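Local coordinates for probable starch synthase 4, chloroplastic/amyloplastic (Arabidopsis thaliana, PDB 6GNE), which belongs to the starch synthases, two-domain glycosyltransferases of the GT-B fold, and binds adenosine-5'-diphosphate and glycans, at residues Cys174-Phe177 with Glu178-Gly181; His207-Gly210 with Asp211-Asn214; Thr232-Gln235 with Glu236-Ala240; Arg416-Gly419 with Gly420-Asp423. One frame throughout, in Å; residues are numbered along the deposited sequence.

Interaction 1. Residues Cys174-Phe177 with Glu178-Gly181. With AC1 (4,6-dideoxy-4-{[(1S,4R,5S,6S)-4,5,6-trihydroxy-3-(hydroxymethyl)cyclohex-2-en-1-yl]amino}-alpha-D-glucopyranose), chain C; GLC (alpha-D-glucopyranose), chain B.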
loop_
_atom_site.group_PDB
_atom_site.type_symbol
_atom_site.label_atom_id
_atom_site.label_comp_id
_atom_site.label_asym_id
_atom_site.label_seq_id
_atom_site.Cartn_x
_atom_site.Cartn_y
_atom_site.Cartn_z
ATOM N N CYS A 174 -0.857 -6.561 -8.663
ATOM C CA CYS A 174 -1.759 -6.893 -7.526
ATOM C C CYS A 174 -1.011 -6.740 -6.216
ATOM O O CYS A 174 0.005 -7.441 -5.979
ATOM C CB CYS A 174 -2.355 -8.308 -7.620
ATOM S SG CYS A 174 -3.698 -8.549 -6.418
ATOM N N HIS A 175 -1.514 -5.817 -5.400
ATOM C CA HIS A 175 -0.932 -5.467 -4.097
ATOM C C HIS A 175 -1.508 -6.333 -2.932
ATOM O O HIS A 175 -0.980 -6.313 -1.795
ATOM C CB HIS A 175 -1.204 -4.002 -3.775
ATOM C CG HIS A 175 -0.614 -3.029 -4.742
ATOM N ND1 HIS A 175 0.403 -2.173 -4.391
ATOM C CD2 HIS A 175 -0.947 -2.717 -6.013
ATOM C CE1 HIS A 175 0.698 -1.404 -5.419
ATOM N NE2 HIS A 175 -0.101 -1.721 -6.419
ATOM N N ASN A 176 -2.602 -7.044 -3.193
ATOM C CA ASN A 176 -3.131 -8.054 -2.272
ATOM C C ASN A 176 -4.089 -8.977 -3.010
ATOM O O ASN A 176 -5.200 -8.572 -3.349
ATOM C CB ASN A 176 -3.837 -7.380 -1.059
ATOM C CG ASN A 176 -4.307 -8.381 -0.000
ATOM O OD1 ASN A 176 -4.171 -9.580 -0.169
ATOM N ND2 ASN A 176 -4.868 -7.886 1.089
ATOM N N PHE A 177 -3.665 -10.221 -3.232
ATOM C CA PHE A 177 -4.490 -11.214 -3.973
ATOM C C PHE A 177 -5.713 -11.700 -3.202
ATOM O O PHE A 177 -6.503 -12.462 -3.710
ATOM C CB PHE A 177 -3.657 -12.415 -4.410
ATOM C CG PHE A 177 -2.745 -12.143 -5.574
ATOM C CD1 PHE A 177 -3.208 -12.206 -6.867
ATOM C CD2 PHE A 177 -1.398 -11.859 -5.371
ATOM C CE1 PHE A 177 -2.364 -11.964 -7.935
ATOM C CE2 PHE A 177 -0.541 -11.649 -6.435
ATOM C CZ PHE A 177 -1.021 -11.692 -7.724
ATOM N N GLU A 178 -5.855 -11.299 -1.958
ATOM C CA GLU A 178 -7.108 -11.480 -1.257
ATOM C C GLU A 178 -8.256 -10.788 -1.957
ATOM O O GLU A 178 -9.352 -11.297 -1.970
ATOM C CB GLU A 178 -6.973 -10.953 0.164
ATOM C CG GLU A 178 -8.154 -11.304 1.068
ATOM C CD GLU A 178 -8.149 -10.545 2.385
ATOM O OE1 GLU A 178 -7.279 -9.591 2.542
ATOM O OE2 GLU A 178 -9.016 -10.975 3.231
ATOM N N TYR A 179 -8.003 -9.612 -2.519
ATOM C CA TYR A 179 -9.073 -8.804 -3.124
ATOM C C TYR A 179 -9.121 -8.974 -4.623
ATOM O O TYR A 179 -8.367 -8.353 -5.338
ATOM C CB TYR A 179 -8.931 -7.334 -2.723
ATOM C CG TYR A 179 -8.975 -7.150 -1.223
ATOM C CD1 TYR A 179 -10.005 -7.751 -0.448
ATOM C CD2 TYR A 179 -8.006 -6.366 -0.553
ATOM C CE1 TYR A 179 -10.039 -7.607 0.939
ATOM C CE2 TYR A 179 -8.045 -6.198 0.845
ATOM C CZ TYR A 179 -9.049 -6.815 1.582
ATOM O OH TYR A 179 -9.105 -6.660 2.923
ATOM N N GLN A 180 -10.034 -9.823 -5.073
ATOM C CA GLN A 180 -10.109 -10.232 -6.467
ATOM C C GLN A 180 -11.251 -9.554 -7.258
ATOM O O GLN A 180 -11.263 -9.593 -8.496
ATOM C CB GLN A 180 -10.175 -11.772 -6.545
ATOM C CG GLN A 180 -8.849 -12.389 -6.136
ATOM C CD GLN A 180 -8.857 -13.897 -6.024
ATOM O OE1 GLN A 180 -9.507 -14.615 -6.802
ATOM N NE2 GLN A 180 -8.099 -14.388 -5.067
ATOM N N GLY A 181 -12.189 -8.925 -6.541
ATOM C CA GLY A 181 -13.304 -8.208 -7.149
ATOM C C GLY A 181 -14.349 -9.089 -7.769
ATOM O O GLY A 181 -15.049 -8.673 -8.694
HETATM C C1 AC1 C . -6.803 -1.919 -0.788
HETATM O O2 AC1 C . -6.476 -3.374 -2.701
HETATM C C2 AC1 C . -5.784 -2.611 -1.698
HETATM C C4A AC1 C . 1.114 -3.800 0.597
HETATM C C3 AC1 C . -4.791 -3.462 -0.889
HETATM O O3 AC1 C . -3.852 -4.011 -1.817
HETATM C C4 AC1 C . -4.117 -2.598 0.182
HETATM N N4A AC1 C . -3.083 -3.290 0.973
HETATM C C5 AC1 C . -5.249 -2.051 1.055
HETATM O O5 AC1 C . -6.113 -1.236 0.260
HETATM C C6 AC1 C . -4.766 -1.153 2.181
HETATM C C1B AC1 C . -1.849 -3.857 0.412
HETATM C C2B AC1 C . -1.081 -4.790 1.383
HETATM O O2B AC1 C . -1.829 -5.126 2.568
HETATM C C3B AC1 C . 0.301 -4.287 1.786
HETATM O O3B AC1 C . 1.009 -5.411 2.301
HETATM O O4 AC1 C . 2.350 -3.259 1.069
HETATM C C5B AC1 C . 0.351 -2.805 -0.225
HETATM C C7B AC1 C . -0.986 -2.802 -0.253
HETATM C C6B AC1 C . 1.100 -1.822 -1.093
HETATM O O6B AC1 C . 1.852 -2.507 -2.102
HETATM C C1 GLC B . -11.925 -2.907 0.154
HETATM C C2 GLC B . -11.311 -2.731 -1.233
HETATM C C3 GLC B . -9.873 -3.245 -1.251
HETATM C C4 GLC B . -9.078 -2.469 -0.208
HETATM C C5 GLC B . -9.704 -2.708 1.157
HETATM C C6 GLC B . -8.996 -1.891 2.232
HETATM O O2 GLC B . -12.129 -3.385 -2.202
HETATM O O3 GLC B . -9.277 -3.063 -2.530
HETATM O O4 GLC B . -7.710 -2.869 -0.228
HETATM O O5 GLC B . -11.085 -2.314 1.143
HETATM O O6 GLC B . -9.740 -1.974 3.453
#

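Interaction 2. Residues His207-Gly210 with Asp211-Asn214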
loop_
_atom_site.group_PDB
_atom_site.type_symbol
_atom_site.label_atom_id
_atom_site.label_comp_id
_atom_site.label_asym_id
_atom_site.label_seq_id
_atom_site.Cartn_x
_atom_site.Cartn_y
_atom_site.Cartn_z
ATOM N N HIS A 207 -12.418 -19.131 -10.296
ATOM C CA HIS A 207 -11.802 -20.437 -10.101
ATOM C C HIS A 207 -12.732 -21.384 -9.366
ATOM O O HIS A 207 -12.649 -22.580 -9.604
ATOM C CB HIS A 207 -10.450 -20.260 -9.363
ATOM C CG HIS A 207 -10.477 -19.259 -8.237
ATOM N ND1 HIS A 207 -11.057 -19.530 -7.011
ATOM C CD2 HIS A 207 -10.003 -17.985 -8.154
ATOM C CE1 HIS A 207 -10.940 -18.469 -6.228
ATOM N NE2 HIS A 207 -10.299 -17.521 -6.894
ATOM N N SER A 208 -13.638 -20.810 -8.544
ATOM C CA SER A 208 -14.550 -21.524 -7.627
ATOM C C SER A 208 -16.050 -21.475 -7.956
ATOM O O SER A 208 -16.852 -22.057 -7.210
ATOM C CB SER A 208 -14.355 -21.009 -6.189
ATOM O OG SER A 208 -13.009 -21.149 -5.801
ATOM N N SER A 209 -16.418 -20.804 -9.047
ATOM C CA SER A 209 -17.796 -20.789 -9.543
ATOM C C SER A 209 -17.890 -20.579 -11.072
ATOM O O SER A 209 -16.988 -20.045 -11.731
ATOM C CB SER A 209 -18.605 -19.741 -8.763
ATOM O OG SER A 209 -19.943 -19.605 -9.235
ATOM N N GLY A 210 -19.023 -21.009 -11.612
ATOM C CA GLY A 210 -19.272 -21.022 -13.043
ATOM C C GLY A 210 -19.951 -19.763 -13.551
ATOM O O GLY A 210 -19.613 -19.294 -14.637
ATOM N N ASP A 211 -20.863 -19.193 -12.749
ATOM C CA ASP A 211 -21.559 -17.964 -13.139
ATOM C C ASP A 211 -21.069 -16.753 -12.345
ATOM O O ASP A 211 -21.806 -15.805 -12.134
ATOM C CB ASP A 211 -23.101 -18.144 -13.158
ATOM C CG ASP A 211 -23.665 -18.246 -14.598
ATOM O OD1 ASP A 211 -23.417 -17.317 -15.409
ATOM O OD2 ASP A 211 -24.343 -19.247 -14.922
ATOM N N ARG A 212 -19.772 -16.759 -12.033
ATOM C CA ARG A 212 -19.067 -15.596 -11.472
ATOM C C ARG A 212 -17.802 -15.287 -12.280
ATOM O O ARG A 212 -17.207 -16.190 -12.871
ATOM C CB ARG A 212 -18.712 -15.849 -10.009
ATOM C CG ARG A 212 -19.897 -15.647 -9.072
ATOM C CD ARG A 212 -19.658 -16.132 -7.635
ATOM N NE ARG A 212 -18.901 -15.181 -6.816
ATOM C CZ ARG A 212 -19.333 -13.971 -6.427
ATOM N NH1 ARG A 212 -20.543 -13.515 -6.758
ATOM N NH2 ARG A 212 -18.546 -13.201 -5.694
ATOM N N VAL A 213 -17.397 -14.014 -12.307
ATOM C CA VAL A 213 -16.165 -13.606 -13.005
ATOM C C VAL A 213 -15.134 -12.995 -12.062
ATOM O O VAL A 213 -15.473 -12.523 -10.991
ATOM C CB VAL A 213 -16.434 -12.637 -14.160
ATOM C CG1 VAL A 213 -17.117 -13.377 -15.302
ATOM C CG2 VAL A 213 -17.252 -11.425 -13.704
ATOM N N ASN A 214 -13.872 -12.996 -12.482
ATOM C CA ASN A 214 -12.757 -12.627 -11.616
ATOM C C ASN A 214 -11.871 -11.570 -12.291
ATOM O O ASN A 214 -11.078 -11.907 -13.176
ATOM C CB ASN A 214 -11.947 -13.872 -11.254
ATOM C CG ASN A 214 -10.880 -13.591 -10.214
ATOM O OD1 ASN A 214 -10.109 -12.638 -10.350
ATOM N ND2 ASN A 214 -10.819 -14.417 -9.183
#

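Interaction 3. Residues Thr232-Gln235 with Glu236-Ala240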
loop_
_atom_site.group_PDB
_atom_site.type_symbol
_atom_site.label_atom_id
_atom_site.label_comp_id
_atom_site.label_asym_id
_atom_site.label_seq_id
_atom_site.Cartn_x
_atom_site.Cartn_y
_atom_site.Cartn_z
ATOM N N THR A 232 8.911 -12.887 -1.739
ATOM C CA THR A 232 8.352 -13.942 -0.879
ATOM C C THR A 232 6.832 -14.090 -1.060
ATOM O O THR A 232 6.328 -15.211 -1.210
ATOM C CB THR A 232 8.714 -13.724 0.611
ATOM O OG1 THR A 232 10.137 -13.806 0.781
ATOM C CG2 THR A 232 8.033 -14.763 1.519
ATOM N N TYR A 233 6.113 -12.970 -1.079
ATOM C CA TYR A 233 4.673 -13.034 -1.359
ATOM C C TYR A 233 4.373 -13.688 -2.725
ATOM O O TYR A 233 3.465 -14.493 -2.823
ATOM C CB TYR A 233 4.044 -11.657 -1.303
ATOM C CG TYR A 233 2.547 -11.657 -1.404
ATOM C CD1 TYR A 233 1.762 -12.356 -0.490
ATOM C CD2 TYR A 233 1.903 -10.926 -2.389
ATOM C CE1 TYR A 233 0.374 -12.322 -0.557
ATOM C CE2 TYR A 233 0.514 -10.865 -2.461
ATOM C CZ TYR A 233 -0.244 -11.570 -1.553
ATOM O OH TYR A 233 -1.611 -11.524 -1.651
ATOM N N ALA A 234 5.165 -13.363 -3.746
ATOM C CA ALA A 234 5.037 -14.008 -5.064
ATOM C C ALA A 234 5.159 -15.514 -4.970
ATOM O O ALA A 234 4.407 -16.244 -5.661
ATOM C CB ALA A 234 6.038 -13.458 -6.066
ATOM N N GLN A 235 6.062 -16.001 -4.117
ATOM C CA GLN A 235 6.172 -17.453 -3.916
ATOM C C GLN A 235 4.948 -18.010 -3.185
ATOM O O GLN A 235 4.434 -19.047 -3.551
ATOM C CB GLN A 235 7.462 -17.825 -3.193
ATOM C CG GLN A 235 8.716 -17.536 -4.028
ATOM C CD GLN A 235 8.848 -18.447 -5.273
ATOM O OE1 GLN A 235 8.820 -17.978 -6.429
ATOM N NE2 GLN A 235 8.960 -19.752 -5.042
ATOM N N GLU A 236 4.484 -17.297 -2.161
ATOM C CA GLU A 236 3.325 -17.736 -1.359
ATOM C C GLU A 236 2.066 -17.897 -2.194
ATOM O O GLU A 236 1.363 -18.881 -2.036
ATOM C CB GLU A 236 3.052 -16.769 -0.210
ATOM C CG GLU A 236 4.098 -16.815 0.905
ATOM C CD GLU A 236 4.001 -15.650 1.877
ATOM O OE1 GLU A 236 3.288 -14.639 1.629
ATOM O OE2 GLU A 236 4.679 -15.744 2.919
ATOM N N VAL A 237 1.819 -16.957 -3.104
ATOM C CA VAL A 237 0.638 -17.005 -3.947
ATOM C C VAL A 237 0.725 -18.005 -5.099
ATOM O O VAL A 237 -0.287 -18.280 -5.731
ATOM C CB VAL A 237 0.205 -15.617 -4.469
ATOM C CG1 VAL A 237 -0.241 -14.746 -3.311
ATOM C CG2 VAL A 237 1.294 -14.941 -5.294
ATOM N N ARG A 238 1.913 -18.551 -5.365
ATOM C CA ARG A 238 2.051 -19.700 -6.262
ATOM C C ARG A 238 1.677 -21.028 -5.613
ATOM O O ARG A 238 1.490 -22.003 -6.308
ATOM C CB ARG A 238 3.476 -19.772 -6.815
ATOM C CG ARG A 238 3.782 -18.769 -7.926
ATOM C CD ARG A 238 5.236 -18.903 -8.348
ATOM N NE ARG A 238 5.593 -18.190 -9.578
ATOM C CZ ARG A 238 6.351 -17.077 -9.654
ATOM N NH1 ARG A 238 6.623 -16.549 -10.861
ATOM N NH2 ARG A 238 6.812 -16.437 -8.557
ATOM N N THR A 239 1.599 -21.103 -4.291
ATOM C CA THR A 239 1.145 -22.331 -3.595
ATOM C C THR A 239 -0.368 -22.287 -3.416
ATOM O O THR A 239 -0.978 -21.200 -3.356
ATOM C CB THR A 239 1.783 -22.527 -2.199
ATOM O OG1 THR A 239 1.170 -21.638 -1.257
ATOM C CG2 THR A 239 3.304 -22.300 -2.227
ATOM N N ALA A 240 -0.960 -23.476 -3.319
ATOM C CA ALA A 240 -2.417 -23.644 -3.120
ATOM C C ALA A 240 -2.922 -22.827 -1.910
ATOM O O ALA A 240 -3.922 -22.113 -2.007
ATOM C CB ALA A 240 -2.753 -25.126 -2.948
#

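Interaction 4. Residues Arg416-Gly419 with Gly420-Asp423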
loop_
_atom_site.group_PDB
_atom_site.type_symbol
_atom_site.label_atom_id
_atom_site.label_comp_id
_atom_site.label_asym_id
_atom_site.label_seq_id
_atom_site.Cartn_x
_atom_site.Cartn_y
_atom_site.Cartn_z
ATOM N N ARG A 416 6.468 -10.572 12.073
ATOM C CA ARG A 416 6.315 -11.976 11.757
ATOM C C ARG A 416 6.937 -12.295 10.391
ATOM O O ARG A 416 6.859 -11.482 9.491
ATOM C CB ARG A 416 4.856 -12.409 11.825
ATOM C CG ARG A 416 4.722 -13.915 12.116
ATOM C CD ARG A 416 3.282 -14.373 12.220
ATOM N NE ARG A 416 2.737 -14.617 10.894
ATOM C CZ ARG A 416 2.856 -15.743 10.213
ATOM N NH1 ARG A 416 2.297 -15.819 9.022
ATOM N NH2 ARG A 416 3.509 -16.779 10.697
ATOM N N LYS A 417 7.596 -13.447 10.273
ATOM C CA LYS A 417 8.273 -13.847 9.038
ATOM C C LYS A 417 7.265 -14.328 8.008
ATOM O O LYS A 417 6.921 -15.510 7.955
ATOM C CB LYS A 417 9.285 -14.957 9.280
ATOM C CG LYS A 417 10.603 -14.448 9.768
ATOM C CD LYS A 417 11.419 -15.543 10.455
ATOM C CE LYS A 417 12.425 -16.216 9.533
ATOM N NZ LYS A 417 13.274 -17.131 10.371
ATOM N N THR A 418 6.763 -13.393 7.224
ATOM C CA THR A 418 5.748 -13.713 6.277
ATOM C C THR A 418 5.740 -12.648 5.204
ATOM O O THR A 418 5.942 -11.472 5.483
ATOM C CB THR A 418 4.370 -13.871 6.950
ATOM O OG1 THR A 418 3.454 -14.397 5.997
ATOM C CG2 THR A 418 3.838 -12.541 7.457
ATOM N N GLY A 419 5.547 -13.090 3.968
ATOM C CA GLY A 419 5.481 -12.176 2.804
ATOM C C GLY A 419 6.601 -11.166 2.759
ATOM O O GLY A 419 7.741 -11.505 2.942
ATOM N N GLY A 420 6.273 -9.911 2.563
ATOM C CA GLY A 420 7.282 -8.877 2.437
ATOM C C GLY A 420 8.137 -8.649 3.652
ATOM O O GLY A 420 9.274 -8.159 3.530
ATOM N N LEU A 421 7.608 -8.995 4.822
ATOM C CA LEU A 421 8.316 -8.787 6.077
ATOM C C LEU A 421 9.519 -9.704 6.093
ATOM O O LEU A 421 10.579 -9.347 6.571
ATOM C CB LEU A 421 7.382 -9.046 7.285
ATOM C CG LEU A 421 6.141 -8.156 7.338
ATOM C CD1 LEU A 421 5.203 -8.559 8.447
ATOM C CD2 LEU A 421 6.524 -6.688 7.506
ATOM N N ASN A 422 9.357 -10.869 5.507
ATOM C CA ASN A 422 10.450 -11.822 5.353
ATOM C C ASN A 422 11.595 -11.344 4.436
ATOM O O ASN A 422 12.704 -11.822 4.529
ATOM C CB ASN A 422 9.832 -13.106 4.804
ATOM C CG ASN A 422 10.714 -14.280 4.966
ATOM O OD1 ASN A 422 11.128 -14.627 6.080
ATOM N ND2 ASN A 422 11.009 -14.920 3.838
ATOM N N ASP A 423 11.294 -10.415 3.549
ATOM C CA ASP A 423 12.234 -9.787 2.625
ATOM C C ASP A 423 12.806 -8.466 3.103
ATOM O O ASP A 423 13.749 -7.983 2.468
ATOM C CB ASP A 423 11.543 -9.513 1.274
ATOM C CG ASP A 423 11.101 -10.785 0.562
ATOM O OD1 ASP A 423 11.824 -11.768 0.600
ATOM O OD2 ASP A 423 10.044 -10.808 -0.059
#

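Interaction 1. Residues Cys174-Phe177 with Glu178-Gly181
Asn176 and Glu178 form an Asx turn, laid over a beta turn that Tyr179 N closes on Asn176 O (3.1 Å), in the loop leaving parallel strand 169-174 of a GT-B fold. The looser side carries the partly exposed Glu178 and Tyr179. The Tyr179 ring offers a flat surface to the glycan, with GLC C3 over one face at 3.7 Å from CD2.

The packed side is built on Asn176, whose short amide can serve backbone and side chain at once. With CG anti to the backbone N (chi1 -175°), OD1 swings round to accept Glu178 N at 3.0 Å from above its carbonyl plane. ND2 reaches Glu178 OE1 at 3.3 Å on the anti lone pair, the two side chains running side by side with amide and carboxylate planes 43° apart. Phe177 turns its ring away from 178-181 into a buried place between Cys174 and Val237 that suits an apolar ring. Buried His175, also lining the glycan pocket, donates its ND1 N-H, in the ring plane, to AC1 O6B (2.7 Å). Gln180, buried too, gives OE1 to Asn214 and His207; its NE2 meets Lys244 O and, almost head-on (C=O...N 173°), Phe177 O at 2.8 Å.

Interaction 2. Residues His207-Gly210 with Asp211-Asn214
From His207 to Asn214 the backbone doubles back, the end-to-end directions of 207-210 and 211-214 lying 151° apart and the CA atoms of His207 and Asn214 coming within 8.0 Å of each other. No hydrogen bond joins the two arms directly, so the contact rests on van der Waals touches.

Near the bend, Ser209 lies beside the aliphatic part of Arg212. Its OG, placed anti to the backbone N (chi1 177°), comes to 3.8 Å from Arg212 CD, and its CB sits 3.9 Å from the same carbon. A small serine suits this flank, where the long arginine has to pass. The arginine chain bends at chi3, and its NH2 makes a weak bond to Thr182 OG1. Gly210 and Asp211 form the exposed tip, where solvent tolerates both a bare glycine and a charged aspartate.

Val213 belongs to the short strand 212-213, which pairs antiparallel with strand 183-184 as a two-stranded sheet, while Arg212 and Asn214 bond through their backbones to Asp206 and Met204. At the open end of the bend Asn214 ND2 approaches His207 CD2 at 3.8 Å, the amide plane turned 54° from the ring. His207 ND1 shares a 2.8 Å hydrogen bond with Ser208 OG. Both side chains also meet Gln180, and Asn214 ND2 reaches Asp206 OD1 as well. Asparagine is apt here because its other amide atom, OD1, caps the following helix 215-222 at Lys217 N, with Asn214 at the N-cap.

Interaction 3. Residues Thr232-Gln235 with Glu236-Ala240
Tyr233 and Val237, one helical turn apart, make the apolar part of this contact: Val237 CG1 sits over one face of the tyrosine ring in a CH-pi contact, 3.9 Å from its centroid and 22° off the ring normal. The tyrosine takes Glu236 OE1 at its edge, 3.5 Å from CD1, with the carboxylate standing almost perpendicular to the ring. Thr232 adds its methyl, CG2 lying 3.8 Å from Glu236 OE2.

What sets these groups in place is helix 231-238 of the N-terminal GT-B domain. Its i to i+4 bonds, such as Val237 N to Tyr233 O at 3.0 Å, bring the paired residues onto one side. Tyr233 CG, anti to the backbone N (chi1 -173°), directs the ring along the same side as Val237. At the C-terminal end the pattern slackens: Arg238 N makes only weak bonds, to Ala234 O and Gln235 O. The arginine chain runs extended over Ala234 O, its NH2 3.3 Å from Gln235 OE1, and its NH1 makes a weak bond to Phe257 O. Thr239 then folds OG1 back onto Glu236 O at 2.9 Å, an oxygen that Thr239 N also uses, and stands as N-cap of helix 240-243.

Further out, the polar tips are held by the loop at Phe177 and by helix 419-424. Tyr233 OH accepts Phe177 N, a phenol being long enough to reach that turn. Glu236 OE2 accepts Gly419 N, and Thr232 OG1 bonds to Asp423 OD1. Small Ala234 lets the helix lie close on strands 225-228 and 257-259.

Interaction 4. Residues Arg416-Gly419 with Gly420-Asp423
Leu421 folds back onto Arg416 and Thr418 where strand 412-416 of the C-terminal Rossmann-like GT-B domain gives way to helix 419-424, through an inverse gamma turn centred on Lys417. Its CB touches two carbonyl oxygens, 3.3 Å from both Arg416 O and Thr418 O. CG, set anti to the carbonyl carbon (chi1 -59°), stays near the same pair, at 3.8 Å from Thr418 O. Of the two methyls, CD1 continues toward 416-419, 3.5 Å from Arg416 O and 4.3 Å from Thr418 CG2. The side chain also packs on Ser394 and Glu397, a buried setting that suits leucine.

Gly419 turns the chain into the helix with phi 48° and psi -131°, a conformation glycine reaches easily. The first helical turn is weakly bonded: Thr418 O receives weak bonds from Leu421 N and Asn422 N, and Gly419 O another from Asn422 N. Arg416 points the other way, its guanidinium bonded to the backbone oxygens of Gln444, Ser394 and Ile395. The Asn422 amide serves two neighbours: ND2 makes a weak bond to Thr232 OG1 of helix 231-238, and OD1 rests against the lysine's aliphatic base, 3.7 Å from Lys417 CB.

Followed from the N terminus, the four contacts come in series; none nests in or crosses another, since each is closed within a single continuous run of chain. Interaction 1 turns the loop after strand 169-174, and interaction 2 the bend into strand 212-213; Gln180 joins them, their centres about 15 Å apart. Interaction 3 lies on helix 231-238, whose Tyr233 and Val237 return to Phe177 of interaction 1. Interaction 4 opens far later, in the C-terminal domain, yet its centre is about 12 Å from that of interaction 3. Thr232 and Glu236 make the join, so helix 231-238 links the glycan-pocket loop with the start of helix 419-424.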